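Uncharacterized HTH-type transcriptional regulator HI_0893 (Haemophilus influenzae, PDB 3QKX) is an uncharacterised TetR-family regulator that probably binds DNA through a helix-turn-helix motif to control transcription. Local coordinates at residues Gln12-Thr17 / Leu47-Lys52; Met21-Leu26 / Ala35-Val40; Glu57-Arg62 / Lys107-Leu112; Ala16-Met21 / Leu103-Gln108. All coordinates share one frame; numbering follows the deposited sequence.

In the fold
All four contacts lie on the same side of the chain's centre, and three of them share helix 6-23. Interactions 1 and 2, inside the DNA-binding domain, join that helix to the two helices of the predicted helix-turn-helix, 42-48 and 31-38; their centres are about 10 Å apart, and interaction 2 falls within the span of chain that interaction 1 brings together. Interactions 3 and 4, with centres about 9 Å apart, both end on helix 100-109 of the C-terminal part, one reaching it from helix 52-72 and the other from helix 6-23. D18 connects them through R62 and Y109. The DNA-binding unit is thus packed internally and tied to helix 100-109, consistent with domain coupling as in other TetR-family proteins.

Interaction 1: Gln12-Thr17 / Leu47-Lys52; sequences QIFSAT and LYFKNK
I13 and F14 of helix 6-23 meet F49, the first residue beyond helix 42-48, where the nearest backbone approach is 9.6 Å between I13 CA and Y48 CA. This is the core of the TetR-type helix-turn-helix domain: helix 42-48 closes the predicted DNA-binding motif, and F49 turns back from its end into the interior. F49 sends its CB toward helix 6-23, and its ring lies against both residues. Its CE2 is gripped by two branches of I13, with CD1 and CG2 each 3.9 Å from it; CD1 sits at the ring edge, near the ring plane. F14 comes in beside the neighbouring part of the ring, its CE1 3.9 Å from F49 CZ. The two phenyl planes are inclined at 51°, with centroids 5.8 Å apart. F14 CG lies anti to its carbonyl carbon (chi1 -68°), a rotation that brings the far end of the ring to F49 although its CB leaves the backbone at an angle to the contact. R62 and Q58 of helix 52-72 pack on F14 and F49 respectively. One turn along helix 6-23, T17 bonds back to I13 O through both N and OG1, the hydroxyl oxygen standing 3.2 Å from I13 O and above the carbonyl plane.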
loop_
_atom_site.group_PDB
_atom_site.type_symbol
_atom_site.label_atom_id
_atom_site.label_comp_id
_atom_site.label_asym_id
_atom_site.label_seq_id
_atom_site.Cartn_x
_atom_site.Cartn_y
_atom_site.Cartn_z
ATOM N N GLN A 12 -17.756 -18.561 8.196
ATOM C CA GLN A 12 -16.954 -19.773 8.047
ATOM C C GLN A 12 -16.328 -19.819 6.654
ATOM O O GLN A 12 -15.140 -20.036 6.520
ATOM C CB GLN A 12 -17.829 -21.013 8.299
ATOM C CG GLN A 12 -17.063 -22.311 8.541
ATOM C CD GLN A 12 -17.995 -23.474 8.861
ATOM O OE1 GLN A 12 -18.972 -23.309 9.581
ATOM N NE2 GLN A 12 -17.691 -24.658 8.321
ATOM N N ILE A 13 -17.129 -19.550 5.633
ATOM C CA ILE A 13 -16.652 -19.538 4.252
ATOM C C ILE A 13 -15.748 -18.324 3.977
ATOM O O ILE A 13 -14.714 -18.460 3.312
ATOM C CB ILE A 13 -17.830 -19.598 3.241
ATOM C CG1 ILE A 13 -18.536 -20.969 3.328
ATOM C CG2 ILE A 13 -17.350 -19.378 1.823
ATOM C CD1 ILE A 13 -20.004 -20.979 2.823
ATOM N N PHE A 14 -16.107 -17.156 4.510
ATOM C CA PHE A 14 -15.309 -15.954 4.264
ATOM C C PHE A 14 -13.911 -16.078 4.886
ATOM O O PHE A 14 -12.918 -15.767 4.244
ATOM C CB PHE A 14 -16.009 -14.688 4.789
ATOM C CG PHE A 14 -17.272 -14.303 4.039
ATOM C CD1 PHE A 14 -17.355 -14.379 2.649
ATOM C CD2 PHE A 14 -18.357 -13.794 4.737
ATOM C CE1 PHE A 14 -18.512 -14.010 1.992
ATOM C CE2 PHE A 14 -19.525 -13.413 4.079
ATOM C CZ PHE A 14 -19.601 -13.513 2.709
ATOM N N SER A 15 -13.863 -16.549 6.130
ATOM C CA SER A 15 -12.616 -16.888 6.807
ATOM C C SER A 15 -11.720 -17.783 5.950
ATOM O O SER A 15 -10.524 -17.574 5.871
ATOM C CB SER A 15 -12.932 -17.591 8.134
ATOM O OG SER A 15 -11.782 -18.223 8.685
ATOM N N ALA A 16 -12.321 -18.796 5.338
ATOM C CA ALA A 16 -11.603 -19.708 4.461
ATOM C C ALA A 16 -11.180 -19.036 3.169
ATOM O O ALA A 16 -10.182 -19.403 2.607
ATOM C CB ALA A 16 -12.483 -20.969 4.159
ATOM N N THR A 17 -11.963 -18.084 2.682
ATOM C CA THR A 17 -11.601 -17.325 1.489
ATOM C C THR A 17 -10.290 -16.568 1.710
ATOM O O THR A 17 -9.395 -16.616 0.872
ATOM C CB THR A 17 -12.706 -16.326 1.074
ATOM O OG1 THR A 17 -13.836 -17.034 0.567
ATOM C CG2 THR A 17 -12.185 -15.352 -0.008
ATOM N N LEU A 47 -25.175 -23.270 -2.928
ATOM C CA LEU A 47 -26.457 -22.724 -2.506
ATOM C C LEU A 47 -26.313 -21.312 -1.967
ATOM O O LEU A 47 -27.099 -20.453 -2.321
ATOM C CB LEU A 47 -27.098 -23.606 -1.444
ATOM C CG LEU A 47 -28.570 -23.328 -1.135
ATOM C CD1 LEU A 47 -29.452 -23.390 -2.379
ATOM C CD2 LEU A 47 -29.039 -24.325 -0.116
ATOM N N TYR A 48 -25.295 -21.087 -1.128
ATOM C CA TYR A 48 -25.010 -19.755 -0.523
ATOM C C TYR A 48 -24.643 -18.666 -1.505
ATOM O O TYR A 48 -25.086 -17.537 -1.349
ATOM C CB TYR A 48 -23.908 -19.848 0.562
ATOM C CG TYR A 48 -24.511 -20.108 1.898
ATOM C CD1 TYR A 48 -25.202 -21.290 2.134
ATOM C CD2 TYR A 48 -24.509 -19.144 2.886
ATOM C CE1 TYR A 48 -25.834 -21.523 3.328
ATOM C CE2 TYR A 48 -25.137 -19.374 4.102
ATOM C CZ TYR A 48 -25.806 -20.566 4.312
ATOM O OH TYR A 48 -26.438 -20.833 5.500
ATOM N N PHE A 49 -23.818 -19.001 -2.496
ATOM C CA PHE A 49 -23.352 -18.030 -3.496
ATOM C C PHE A 49 -23.544 -18.586 -4.899
ATOM O O PHE A 49 -23.194 -19.736 -5.160
ATOM C CB PHE A 49 -21.892 -17.709 -3.262
ATOM C CG PHE A 49 -21.564 -17.389 -1.831
ATOM C CD1 PHE A 49 -21.820 -16.129 -1.308
ATOM C CD2 PHE A 49 -21.011 -18.350 -1.003
ATOM C CE1 PHE A 49 -21.517 -15.840 0.004
ATOM C CE2 PHE A 49 -20.717 -18.064 0.314
ATOM C CZ PHE A 49 -20.969 -16.814 0.815
ATOM N N LYS A 50 -24.104 -17.763 -5.793
ATOM C CA LYS A 50 -24.467 -18.191 -7.162
ATOM C C LYS A 50 -23.255 -18.733 -7.930
ATOM O O LYS A 50 -23.338 -19.769 -8.588
ATOM C CB LYS A 50 -25.087 -17.018 -7.950
ATOM C CG LYS A 50 -26.427 -16.518 -7.417
ATOM N N ASN A 51 -22.143 -18.006 -7.836
ATOM C CA ASN A 51 -20.857 -18.434 -8.387
ATOM C C ASN A 51 -19.725 -17.675 -7.685
ATOM O O ASN A 51 -19.991 -16.891 -6.778
ATOM C CB ASN A 51 -20.827 -18.229 -9.915
ATOM C CG ASN A 51 -21.173 -16.800 -10.337
ATOM O OD1 ASN A 51 -21.006 -15.841 -9.579
ATOM N ND2 ASN A 51 -21.650 -16.661 -11.566
ATOM N N LYS A 52 -18.480 -17.916 -8.094
ATOM C CA LYS A 52 -17.302 -17.214 -7.542
ATOM C C LYS A 52 -17.429 -15.675 -7.507
ATOM O O LYS A 52 -16.925 -15.046 -6.584
ATOM C CB LYS A 52 -16.041 -17.596 -8.338
ATOM C CG LYS A 52 -14.712 -17.239 -7.670
ATOM C CD LYS A 52 -13.519 -17.763 -8.490
#

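Interaction 2: Met21-Leu26 / Ala35-Val40; sequences MAREGL and AKEANV
The guanidinium of R23 and the carboxylate of E37 stand almost perpendicular, their planes 82° apart. E37 OE2 comes in at a slant, well out of the guanidinium plane, 3.9 Å from R23 NH2. At this distance it is a long salt bridge, electrostatic and without a directed hydrogen bond. The two side chains cross at about a right angle at the surface of the helix-turn-helix domain, R23 reaching from the last turn of helix 6-23 and E37 from helix 31-38, the first helix of the predicted motif. In E37, CG anti to the backbone N (chi1 -172°) carries the chain away from its helix, and the bend at chi2 turns the carboxylate toward the arginines. The stronger partner of OE2 is R19, one turn earlier on helix 6-23, whose NH1 makes a salt bridge to it. Just past E37 the helix ends in a Schellman motif: N39 takes a positive phi, and V40 N reaches back to A35 O at 3.1 Å. Nearby, the E24 carboxylate adds a like charge, its OE1 6.9 Å from E37 OE1. One glutamate oxygen thus faces two arginines, which would probably stabilise its negative charge; R23, with no directed bond to it, probably contributes mainly electrostatic attraction and could shift without breaking a hydrogen bond to E37.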
loop_
_atom_site.group_PDB
_atom_site.type_symbol
_atom_site.label_atom_id
_atom_site.label_comp_id
_atom_site.label_asym_id
_atom_site.label_seq_id
_atom_site.Cartn_x
_atom_site.Cartn_y
_atom_site.Cartn_z
HETATM N N MSE A 21 -6.789 -17.320 -0.263
HETATM C CA MSE A 21 -6.234 -16.140 -0.933
HETATM C C MSE A 21 -4.801 -15.811 -0.472
HETATM O O MSE A 21 -3.991 -15.354 -1.267
HETATM C CB MSE A 21 -7.147 -14.931 -0.718
HETATM C CG MSE A 21 -6.978 -13.852 -1.748
HETATM SE SE MSE A 21 -7.985 -12.293 -1.293
HETATM C CE MSE A 21 -9.760 -13.014 -1.379
ATOM N N ALA A 22 -4.512 -16.013 0.813
ATOM C CA ALA A 22 -3.199 -15.731 1.367
ATOM C C ALA A 22 -2.155 -16.793 0.962
ATOM O O ALA A 22 -0.994 -16.453 0.694
ATOM C CB ALA A 22 -3.289 -15.610 2.879
ATOM N N ARG A 23 -2.569 -18.062 0.883
ATOM C CA ARG A 23 -1.630 -19.168 0.587
ATOM C C ARG A 23 -1.395 -19.395 -0.920
ATOM O O ARG A 23 -0.239 -19.373 -1.387
ATOM C CB ARG A 23 -2.114 -20.464 1.240
ATOM C CG ARG A 23 -2.130 -20.394 2.766
ATOM C CD ARG A 23 -2.360 -21.764 3.391
ATOM N NE ARG A 23 -3.135 -21.659 4.642
ATOM C CZ ARG A 23 -3.839 -22.654 5.206
ATOM N NH1 ARG A 23 -3.897 -23.879 4.656
ATOM N NH2 ARG A 23 -4.500 -22.427 6.337
ATOM N N GLU A 24 -2.481 -19.642 -1.655
ATOM C CA GLU A 24 -2.474 -19.639 -3.118
ATOM C C GLU A 24 -2.883 -18.230 -3.557
ATOM O O GLU A 24 -3.103 -17.367 -2.708
ATOM C CB GLU A 24 -3.460 -20.679 -3.652
ATOM C CG GLU A 24 -3.268 -22.096 -3.071
ATOM C CD GLU A 24 -4.368 -23.061 -3.484
ATOM O OE1 GLU A 24 -5.510 -22.940 -2.974
ATOM O OE2 GLU A 24 -4.089 -23.953 -4.301
ATOM N N GLY A 25 -2.983 -17.986 -4.863
ATOM C CA GLY A 25 -3.456 -16.668 -5.369
ATOM C C GLY A 25 -4.984 -16.519 -5.405
ATOM O O GLY A 25 -5.697 -17.512 -5.433
ATOM N N LEU A 26 -5.469 -15.270 -5.412
ATOM C CA LEU A 26 -6.892 -14.946 -5.695
ATOM C C LEU A 26 -7.393 -15.545 -7.014
ATOM O O LEU A 26 -8.537 -16.019 -7.094
ATOM C CB LEU A 26 -7.098 -13.421 -5.716
ATOM C CG LEU A 26 -8.425 -12.821 -6.209
ATOM C CD1 LEU A 26 -9.613 -13.476 -5.547
ATOM C CD2 LEU A 26 -8.445 -11.331 -5.949
ATOM N N ALA A 35 -14.777 -24.659 -0.503
ATOM C CA ALA A 35 -15.626 -25.542 0.311
ATOM C C ALA A 35 -14.766 -26.483 1.153
ATOM O O ALA A 35 -15.033 -26.658 2.346
ATOM C CB ALA A 35 -16.558 -26.327 -0.564
ATOM N N LYS A 36 -13.739 -27.080 0.533
ATOM C CA LYS A 36 -12.834 -27.995 1.244
ATOM C C LYS A 36 -12.153 -27.254 2.385
ATOM O O LYS A 36 -12.111 -27.739 3.515
ATOM C CB LYS A 36 -11.777 -28.605 0.297
ATOM N N GLU A 37 -11.673 -26.048 2.083
ATOM C CA GLU A 37 -11.028 -25.190 3.073
ATOM C C GLU A 37 -11.978 -24.795 4.196
ATOM O O GLU A 37 -11.566 -24.724 5.345
ATOM C CB GLU A 37 -10.443 -23.928 2.396
ATOM C CG GLU A 37 -9.568 -23.032 3.290
ATOM C CD GLU A 37 -8.389 -23.770 3.949
ATOM O OE1 GLU A 37 -7.809 -24.674 3.312
ATOM O OE2 GLU A 37 -8.057 -23.445 5.111
ATOM N N ALA A 38 -13.250 -24.569 3.864
ATOM C CA ALA A 38 -14.241 -24.157 4.870
ATOM C C ALA A 38 -14.865 -25.321 5.644
ATOM O O ALA A 38 -15.546 -25.080 6.633
ATOM C CB ALA A 38 -15.338 -23.300 4.220
ATOM N N ASN A 39 -14.639 -26.568 5.200
ATOM C CA ASN A 39 -15.280 -27.750 5.788
ATOM C C ASN A 39 -16.818 -27.699 5.595
ATOM O O ASN A 39 -17.589 -27.985 6.508
ATOM C CB ASN A 39 -14.874 -27.901 7.274
ATOM C CG ASN A 39 -14.809 -29.365 7.743
ATOM O OD1 ASN A 39 -15.422 -30.273 7.155
ATOM N ND2 ASN A 39 -14.050 -29.595 8.813
ATOM N N VAL A 40 -17.233 -27.317 4.387
ATOM C CA VAL A 40 -18.618 -27.342 3.983
ATOM C C VAL A 40 -18.765 -28.164 2.708
ATOM O O VAL A 40 -17.850 -28.219 1.899
ATOM C CB VAL A 40 -19.189 -25.920 3.750
ATOM C CG1 VAL A 40 -19.116 -25.119 5.007
ATOM C CG2 VAL A 40 -18.473 -25.241 2.649
#

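Interaction 3: Glu57-Arg62 / Lys107-Leu112; sequences EQFAHR and KQYESL
F59 leaves helix 52-72 with its CB directed at Y109 and L112, and CG anti to the backbone N (chi1 177°) extends the ring into the interface between the TetR-type DNA-binding domain and the C-terminal helices. Along one side of the ring, CD2 is the first atom to touch, 3.8 Å from L112 CD1. Next comes CE2, which meets Y109 CE1 at 3.5 Å and also borders L112 CD1. At the tip, CZ rests 3.8 Å from the same Y109 CE1. The tyrosine carbon and the leucine methyl both lie at the edge of the phenyl ring, near its plane. Relative to the Y109 ring the approach is oblique: the ring planes are inclined at 67° and their centroids lie 5.8 Å apart. T17, D18 and M21 of helix 6-23 also pack on F59. A type I turn from Y109 to L112 brings the leucine round beside the tyrosine, closed by L112 N bonding to Y109 O at 2.9 Å. The Y109 hydroxyl is hydrogen-bonded to D18 OD1, a polar tie beside the apolar contact. L112 CD1 also serves the neighbouring residue on the helix, sitting 4.1 Å from A60 CB.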
loop_
_atom_site.group_PDB
_atom_site.type_symbol
_atom_site.label_atom_id
_atom_site.label_comp_id
_atom_site.label_asym_id
_atom_site.label_seq_id
_atom_site.Cartn_x
_atom_site.Cartn_y
_atom_site.Cartn_z
ATOM N N GLU A 57 -17.963 -10.680 -4.232
ATOM C CA GLU A 57 -18.718 -9.442 -3.950
ATOM C C GLU A 57 -19.065 -9.323 -2.472
ATOM O O GLU A 57 -18.725 -8.328 -1.833
ATOM C CB GLU A 57 -20.019 -9.355 -4.775
ATOM C CG GLU A 57 -19.831 -9.077 -6.274
ATOM C CD GLU A 57 -20.985 -8.281 -6.899
ATOM O OE1 GLU A 57 -21.145 -7.084 -6.564
ATOM O OE2 GLU A 57 -21.710 -8.845 -7.749
ATOM N N GLN A 58 -19.748 -10.332 -1.940
ATOM C CA GLN A 58 -20.162 -10.331 -0.526
ATOM C C GLN A 58 -18.951 -10.323 0.415
ATOM O O GLN A 58 -18.987 -9.674 1.468
ATOM C CB GLN A 58 -21.081 -11.523 -0.213
ATOM C CG GLN A 58 -22.494 -11.393 -0.804
ATOM C CD GLN A 58 -23.419 -12.566 -0.429
ATOM O OE1 GLN A 58 -23.403 -13.058 0.711
ATOM N NE2 GLN A 58 -24.235 -13.011 -1.392
ATOM N N PHE A 59 -17.887 -11.027 0.021
ATOM C CA PHE A 59 -16.636 -11.035 0.760
ATOM C C PHE A 59 -16.058 -9.631 0.883
ATOM O O PHE A 59 -15.650 -9.227 1.969
ATOM C CB PHE A 59 -15.638 -11.954 0.063
ATOM C CG PHE A 59 -14.270 -11.983 0.703
ATOM C CD1 PHE A 59 -14.039 -12.722 1.853
ATOM C CD2 PHE A 59 -13.213 -11.306 0.134
ATOM C CE1 PHE A 59 -12.772 -12.787 2.425
ATOM C CE2 PHE A 59 -11.947 -11.351 0.708
ATOM C CZ PHE A 59 -11.731 -12.101 1.856
ATOM N N ALA A 60 -16.027 -8.902 -0.235
ATOM C CA ALA A 60 -15.629 -7.488 -0.243
ATOM C C ALA A 60 -16.383 -6.703 0.813
ATOM O O ALA A 60 -15.768 -6.042 1.643
ATOM C CB ALA A 60 -15.866 -6.868 -1.614
ATOM N N HIS A 61 -17.712 -6.814 0.801
ATOM C CA HIS A 61 -18.570 -6.112 1.771
ATOM C C HIS A 61 -18.233 -6.480 3.203
ATOM O O HIS A 61 -18.225 -5.628 4.084
ATOM C CB HIS A 61 -20.056 -6.403 1.509
ATOM C CG HIS A 61 -20.662 -5.528 0.462
ATOM N ND1 HIS A 61 -20.921 -4.191 0.675
ATOM C CD2 HIS A 61 -21.065 -5.794 -0.803
ATOM C CE1 HIS A 61 -21.457 -3.668 -0.416
ATOM N NE2 HIS A 61 -21.561 -4.622 -1.326
ATOM N N ARG A 62 -17.963 -7.760 3.418
ATOM C CA ARG A 62 -17.560 -8.274 4.721
ATOM C C ARG A 62 -16.217 -7.710 5.117
ATOM O O ARG A 62 -15.996 -7.431 6.290
ATOM C CB ARG A 62 -17.556 -9.817 4.700
ATOM C CG ARG A 62 -16.882 -10.526 5.877
ATOM C CD ARG A 62 -15.487 -10.960 5.518
ATOM N NE ARG A 62 -14.927 -11.915 6.466
ATOM C CZ ARG A 62 -13.678 -12.365 6.416
ATOM N NH1 ARG A 62 -12.827 -11.929 5.484
ATOM N NH2 ARG A 62 -13.262 -13.248 7.313
ATOM N N LYS A 107 -3.528 -6.050 -0.347
ATOM C CA LYS A 107 -3.144 -5.633 -1.688
ATOM C C LYS A 107 -4.111 -6.254 -2.705
ATOM O O LYS A 107 -4.797 -5.539 -3.457
ATOM C CB LYS A 107 -1.692 -6.046 -1.970
ATOM C CG LYS A 107 -0.660 -5.374 -1.019
ATOM N N GLN A 108 -4.214 -7.581 -2.661
ATOM C CA GLN A 108 -5.129 -8.322 -3.541
ATOM C C GLN A 108 -6.629 -7.945 -3.415
ATOM O O GLN A 108 -7.393 -8.220 -4.330
ATOM C CB GLN A 108 -4.964 -9.833 -3.331
ATOM C CG GLN A 108 -3.670 -10.420 -3.871
ATOM C CD GLN A 108 -3.563 -11.912 -3.595
ATOM O OE1 GLN A 108 -3.678 -12.737 -4.500
ATOM N NE2 GLN A 108 -3.352 -12.262 -2.336
ATOM N N TYR A 109 -7.045 -7.338 -2.301
ATOM C CA TYR A 109 -8.450 -6.903 -2.136
ATOM C C TYR A 109 -8.917 -5.899 -3.197
ATOM O O TYR A 109 -10.069 -5.957 -3.620
ATOM C CB TYR A 109 -8.702 -6.281 -0.741
ATOM C CG TYR A 109 -8.747 -7.227 0.467
ATOM C CD1 TYR A 109 -9.017 -8.603 0.340
ATOM C CD2 TYR A 109 -8.582 -6.719 1.751
ATOM C CE1 TYR A 109 -9.062 -9.437 1.461
ATOM C CE2 TYR A 109 -8.634 -7.543 2.871
ATOM C CZ TYR A 109 -8.876 -8.907 2.720
ATOM O OH TYR A 109 -8.925 -9.734 3.827
ATOM N N GLU A 110 -8.032 -4.984 -3.618
ATOM C CA GLU A 110 -8.399 -3.938 -4.604
ATOM C C GLU A 110 -8.829 -4.483 -5.978
ATOM O O GLU A 110 -9.533 -3.793 -6.714
ATOM C CB GLU A 110 -7.268 -2.923 -4.776
ATOM C CG GLU A 110 -7.163 -1.938 -3.617
ATOM C CD GLU A 110 -5.859 -1.128 -3.634
ATOM O OE1 GLU A 110 -5.199 -1.063 -4.704
ATOM O OE2 GLU A 110 -5.500 -0.560 -2.572
ATOM N N SER A 111 -8.435 -5.719 -6.301
ATOM C CA SER A 111 -8.952 -6.424 -7.492
ATOM C C SER A 111 -10.407 -6.953 -7.362
ATOM O O SER A 111 -10.978 -7.409 -8.361
ATOM C CB SER A 111 -8.028 -7.593 -7.865
ATOM O OG SER A 111 -6.705 -7.148 -8.106
ATOM N N LEU A 112 -10.994 -6.911 -6.157
ATOM C CA LEU A 112 -12.350 -7.443 -5.946
ATOM C C LEU A 112 -13.413 -6.523 -6.563
ATOM O O LEU A 112 -13.257 -5.301 -6.523
ATOM C CB LEU A 112 -12.652 -7.612 -4.447
ATOM C CG LEU A 112 -11.841 -8.638 -3.644
ATOM C CD1 LEU A 112 -12.110 -8.473 -2.156
ATOM C CD2 LEU A 112 -12.166 -10.036 -4.090
#

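Interaction 4: Ala16-Met21 / Leu103-Gln108; sequences ATDRLM and LSNLKQ
N105 and D18 turn their flat ends almost into one plane, the amide and carboxylate only 5° apart, where helix 103-108 crosses helix 16-21 at 81°. The crossing joins the first helix of the TetR-type DNA-binding domain to the C-terminal domain, the axes of these short segments approaching to 9.6 Å. Lying in this common plane, N105 ND2 directs one N-H to the backbone, at 2.9 Å from D18 O, and the other to the carboxylate, at 3.2 Å from D18 OD1. The carboxylate oxygen offers its anti lone pair, whereas the donor is clearly tilted from the plane of the D18 carbonyl. Both hydrogens of a buried amide nitrogen are thereby used, which fixes the rotation of the group. The strongest partner of the carboxylate is R62, whose NH1 makes a salt bridge to OD2; this pairing would probably favour the charged form of D18. Selenomethionine M21 crosses the asparagine obliquely. With CG anti to the backbone N (chi1 -158°) and a bend at the last torsion, it lays its SE 3.7 Å from N105 CG, while its CG comes to 3.6 Å from N105 OD1. One turn along helix 100-109, Q108 stretches its chain past the end of helix 6-23, where its OE1 accepts L26 N. The other branch of the same amide, Q108 NE2, makes a weak hydrogen bond of 3.3 Å to M21 O.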
loop_
_atom_site.group_PDB
_atom_site.type_symbol
_atom_site.label_atom_id
_atom_site.label_comp_id
_atom_site.label_asym_id
_atom_site.label_seq_id
_atom_site.Cartn_x
_atom_site.Cartn_y
_atom_site.Cartn_z
ATOM N N ALA A 16 -12.321 -18.796 5.338
ATOM C CA ALA A 16 -11.603 -19.708 4.461
ATOM C C ALA A 16 -11.180 -19.036 3.169
ATOM O O ALA A 16 -10.182 -19.403 2.607
ATOM C CB ALA A 16 -12.483 -20.969 4.159
ATOM N N THR A 17 -11.963 -18.084 2.682
ATOM C CA THR A 17 -11.601 -17.325 1.489
ATOM C C THR A 17 -10.290 -16.568 1.710
ATOM O O THR A 17 -9.395 -16.616 0.872
ATOM C CB THR A 17 -12.706 -16.326 1.074
ATOM O OG1 THR A 17 -13.836 -17.034 0.567
ATOM C CG2 THR A 17 -12.185 -15.352 -0.008
ATOM N N ASP A 18 -10.192 -15.889 2.847
ATOM C CA ASP A 18 -8.954 -15.249 3.264
ATOM C C ASP A 18 -7.752 -16.186 3.172
ATOM O O ASP A 18 -6.762 -15.863 2.511
ATOM C CB ASP A 18 -9.076 -14.748 4.701
ATOM C CG ASP A 18 -9.495 -13.311 4.785
ATOM O OD1 ASP A 18 -8.922 -12.457 4.071
ATOM O OD2 ASP A 18 -10.353 -13.021 5.632
ATOM N N ARG A 19 -7.866 -17.355 3.799
ATOM C CA ARG A 19 -6.751 -18.312 3.864
ATOM C C ARG A 19 -6.288 -18.777 2.495
ATOM O O ARG A 19 -5.108 -18.733 2.200
ATOM C CB ARG A 19 -7.129 -19.532 4.710
ATOM C CG ARG A 19 -7.278 -19.230 6.191
ATOM C CD ARG A 19 -7.475 -20.511 7.009
ATOM N NE ARG A 19 -8.663 -20.371 7.847
ATOM C CZ ARG A 19 -9.849 -20.975 7.673
ATOM N NH1 ARG A 19 -10.057 -21.907 6.727
ATOM N NH2 ARG A 19 -10.838 -20.677 8.510
ATOM N N LEU A 20 -7.228 -19.210 1.662
ATOM C CA LEU A 20 -6.903 -19.700 0.316
ATOM C C LEU A 20 -6.343 -18.543 -0.541
ATOM O O LEU A 20 -5.452 -18.749 -1.380
ATOM C CB LEU A 20 -8.127 -20.378 -0.343
ATOM C CG LEU A 20 -7.883 -21.533 -1.325
HETATM N N MSE A 21 -6.789 -17.320 -0.263
HETATM C CA MSE A 21 -6.234 -16.140 -0.933
HETATM C C MSE A 21 -4.801 -15.811 -0.472
HETATM O O MSE A 21 -3.991 -15.354 -1.267
HETATM C CB MSE A 21 -7.147 -14.931 -0.718
HETATM C CG MSE A 21 -6.978 -13.852 -1.748
HETATM SE SE MSE A 21 -7.985 -12.293 -1.293
HETATM C CE MSE A 21 -9.760 -13.014 -1.379
ATOM N N LEU A 103 -3.650 -8.963 6.471
ATOM C CA LEU A 103 -2.563 -8.090 6.012
ATOM C C LEU A 103 -2.028 -8.506 4.618
ATOM O O LEU A 103 -1.847 -7.648 3.764
ATOM C CB LEU A 103 -1.433 -8.037 7.064
ATOM C CG LEU A 103 -0.201 -7.207 6.750
ATOM C CD1 LEU A 103 -0.555 -5.730 6.735
ATOM C CD2 LEU A 103 0.906 -7.529 7.759
ATOM N N SER A 104 -1.804 -9.801 4.392
ATOM C CA SER A 104 -1.375 -10.283 3.070
ATOM C C SER A 104 -2.366 -9.924 1.981
ATOM O O SER A 104 -1.983 -9.503 0.902
ATOM C CB SER A 104 -1.211 -11.800 3.050
ATOM O OG SER A 104 -0.253 -12.236 3.979
ATOM N N ASN A 105 -3.644 -10.116 2.258
ATOM C CA ASN A 105 -4.661 -9.928 1.233
ATOM C C ASN A 105 -5.033 -8.452 0.965
ATOM O O ASN A 105 -5.605 -8.162 -0.084
ATOM C CB ASN A 105 -5.901 -10.774 1.559
ATOM C CG ASN A 105 -5.603 -12.258 1.543
ATOM O OD1 ASN A 105 -4.706 -12.708 0.847
ATOM N ND2 ASN A 105 -6.364 -13.031 2.312
ATOM N N LEU A 106 -4.682 -7.532 1.874
ATOM C CA LEU A 106 -4.911 -6.083 1.659
ATOM C C LEU A 106 -4.655 -5.619 0.215
ATOM O O LEU A 106 -5.461 -4.884 -0.371
ATOM C CB LEU A 106 -4.019 -5.252 2.577
ATOM C CG LEU A 106 -4.411 -5.028 4.032
ATOM C CD1 LEU A 106 -3.331 -4.175 4.722
ATOM C CD2 LEU A 106 -5.756 -4.366 4.145
ATOM N N LYS A 107 -3.528 -6.050 -0.347
ATOM C CA LYS A 107 -3.144 -5.633 -1.688
ATOM C C LYS A 107 -4.111 -6.254 -2.705
ATOM O O LYS A 107 -4.797 -5.539 -3.457
ATOM C CB LYS A 107 -1.692 -6.046 -1.970
ATOM C CG LYS A 107 -0.660 -5.374 -1.019
ATOM N N GLN A 108 -4.214 -7.581 -2.661
ATOM C CA GLN A 108 -5.129 -8.322 -3.541
ATOM C C GLN A 108 -6.629 -7.945 -3.415
ATOM O O GLN A 108 -7.393 -8.220 -4.330
ATOM C CB GLN A 108 -4.964 -9.833 -3.331
ATOM C CG GLN A 108 -3.670 -10.420 -3.871
ATOM C CD GLN A 108 -3.563 -11.912 -3.595
ATOM O OE1 GLN A 108 -3.678 -12.737 -4.500
ATOM N NE2 GLN A 108 -3.352 -12.262 -2.336
#